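Local atomic coordinates of tail fiber protein (Pseudomonas aeruginosa, PDB entry 6CL6), a protein that forms the trimeric fiber of an R-type pyocin, a contractile injection system, and probably binds the receptor on the surface of target bacteria. Residues A[313-317]-A[366-370]. Residues are numbered along the deposited sequence; the frame is centred on the assembly and turned at random.
Sequences SITFP and SWEAF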
loop_
_atom_site.group_PDB
_atom_site.type_symbol
_atom_site.label_atom_id
_atom_site.label_comp_id
_atom_site.label_asym_id
_atom_site.label_seq_id
_atom_site.Cartn_x
_atom_site.Cartn_y
_atom_site.Cartn_z
ATOM N N SER A 313 -78.248 42.244 -57.572
ATOM C CA SER A 313 -76.960 41.591 -57.413
ATOM C C SER A 313 -76.486 41.692 -55.974
ATOM O O SER A 313 -76.750 42.676 -55.283
ATOM C CB SER A 313 -75.927 42.241 -58.337
ATOM O OG SER A 313 -76.249 42.003 -59.691
ATOM N N ILE A 314 -75.791 40.650 -55.512
ATOM C CA ILE A 314 -75.184 40.689 -54.191
ATOM C C ILE A 314 -73.690 40.443 -54.339
ATOM O O ILE A 314 -73.225 39.827 -55.303
ATOM C CB ILE A 314 -75.786 39.670 -53.192
ATOM C CG1 ILE A 314 -75.630 38.241 -53.716
ATOM C CG2 ILE A 314 -77.259 40.005 -52.903
ATOM C CD1 ILE A 314 -75.865 37.143 -52.643
ATOM N N THR A 315 -72.949 40.930 -53.361
ATOM C CA THR A 315 -71.518 40.667 -53.235
ATOM C C THR A 315 -71.283 39.943 -51.924
ATOM O O THR A 315 -71.739 40.399 -50.858
ATOM C CB THR A 315 -70.701 41.966 -53.287
ATOM O OG1 THR A 315 -70.937 42.624 -54.535
ATOM C CG2 THR A 315 -69.205 41.663 -53.150
ATOM N N PHE A 316 -70.586 38.806 -52.001
ATOM C CA PHE A 316 -70.366 37.989 -50.826
ATOM C C PHE A 316 -69.467 38.721 -49.835
ATOM O O PHE A 316 -68.519 39.398 -50.245
ATOM C CB PHE A 316 -69.716 36.668 -51.222
ATOM C CG PHE A 316 -70.543 35.842 -52.163
ATOM C CD1 PHE A 316 -71.893 35.636 -51.938
ATOM C CD2 PHE A 316 -69.968 35.281 -53.285
ATOM C CE1 PHE A 316 -72.637 34.864 -52.807
ATOM C CE2 PHE A 316 -70.712 34.520 -54.153
ATOM C CZ PHE A 316 -72.041 34.297 -53.915
ATOM N N PRO A 317 -69.719 38.575 -48.527
ATOM C CA PRO A 317 -68.832 39.201 -47.527
ATOM C C PRO A 317 -67.352 38.948 -47.761
ATOM O O PRO A 317 -66.544 39.882 -47.613
ATOM C CB PRO A 317 -69.327 38.587 -46.211
ATOM C CG PRO A 317 -70.799 38.344 -46.451
ATOM C CD PRO A 317 -70.916 37.955 -47.902
ATOM N N SER A 366 -83.411 38.029 -47.752
ATOM C CA SER A 366 -82.177 37.500 -47.185
ATOM C C SER A 366 -81.704 36.335 -48.040
ATOM O O SER A 366 -82.451 35.789 -48.863
ATOM C CB SER A 366 -82.373 37.067 -45.738
ATOM O OG SER A 366 -83.364 36.062 -45.640
ATOM N N TRP A 367 -80.434 35.967 -47.858
ATOM C CA TRP A 367 -79.848 34.929 -48.664
ATOM C C TRP A 367 -78.743 34.208 -47.894
ATOM O O TRP A 367 -78.155 34.744 -46.954
ATOM C CB TRP A 367 -79.295 35.511 -49.970
ATOM C CG TRP A 367 -78.205 36.513 -49.776
ATOM C CD1 TRP A 367 -78.336 37.866 -49.799
ATOM C CD2 TRP A 367 -76.827 36.246 -49.521
ATOM N NE1 TRP A 367 -77.115 38.466 -49.596
ATOM C CE2 TRP A 367 -76.172 37.492 -49.408
ATOM C CE3 TRP A 367 -76.077 35.085 -49.388
ATOM C CZ2 TRP A 367 -74.802 37.595 -49.149
ATOM C CZ3 TRP A 367 -74.703 35.189 -49.120
ATOM C CH2 TRP A 367 -74.089 36.431 -49.011
ATOM N N GLU A 368 -78.482 32.962 -48.315
ATOM C CA GLU A 368 -77.347 32.189 -47.852
ATOM C C GLU A 368 -76.662 31.560 -49.058
ATOM O O GLU A 368 -77.307 31.236 -50.063
ATOM C CB GLU A 368 -77.789 31.080 -46.892
ATOM C CG GLU A 368 -77.790 31.446 -45.445
ATOM C CD GLU A 368 -77.941 30.206 -44.559
ATOM O OE1 GLU A 368 -79.082 29.730 -44.377
ATOM O OE2 GLU A 368 -76.912 29.688 -44.088
ATOM N N ALA A 369 -75.346 31.395 -48.959
ATOM C CA ALA A 369 -74.566 30.777 -50.011
ATOM C C ALA A 369 -73.472 29.938 -49.370
ATOM O O ALA A 369 -73.065 30.204 -48.243
ATOM C CB ALA A 369 -73.944 31.820 -50.936
ATOM N N PHE A 370 -73.023 28.901 -50.083
ATOM C CA PHE A 370 -71.955 28.055 -49.577
ATOM C C PHE A 370 -71.024 27.694 -50.718
ATOM O O PHE A 370 -71.390 27.729 -51.894
ATOM C CB PHE A 370 -72.519 26.812 -48.859
ATOM C CG PHE A 370 -73.289 25.882 -49.754
ATOM C CD1 PHE A 370 -74.629 26.132 -50.042
ATOM C CD2 PHE A 370 -72.681 24.757 -50.296
ATOM C CE1 PHE A 370 -75.340 25.282 -50.871
ATOM C CE2 PHE A 370 -73.377 23.901 -51.126
ATOM C CZ PHE A 370 -74.711 24.160 -51.414
#
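Ile314 and Trp367 approach from opposite sides of the gap between two beta-sheets, and the main contact is a CH-pi interaction. The methyl CD1 of Ile314 settles over the indole face, 3.4 Å from the centroid of the five-membered ring of Trp367. It stands 16° off the ring normal. Ile314 has CG1 between its backbone N and carbonyl carbon (chi1 59°), and the extended arm beyond carries CD1 over the indole. Its other branch, CG2, lies 3.7 Å from Trp367 NE1.

The aromatic contact comes next. Phe316 turns an edge toward the face of the Trp367 six-membered ring in an offset edge-to-face pair, with centroids 5.8 Å apart and planes at 61°. Its CD1 is 3.7 Å from Trp367 CH2.

The remaining contacts are apolar. Pro317 CD closes on the far rim of the indole, 3.7 Å from Trp367 CH2 and near the ring plane, while Phe316 CE1 reaches the methyl CB of Ala369 at 3.8 Å.

These residues join strand 310-315 and the turn after it to strand 363-371, which belongs to a different sheet; Val304 and Ile355 also pack on Ile314. On strand 363-371, Glu368 points away from this interface and makes a salt bridge with Arg299 of the second subunit. One strand thus serves both the trimer interface and the interior of the sandwich-like distal domain, consistent with an H-type lectin-like receptor-binding head.

With every side-chain contact here apolar or aromatic, the segments pack through shape, dispersion and ring electrostatics rather than hydrogen bonds.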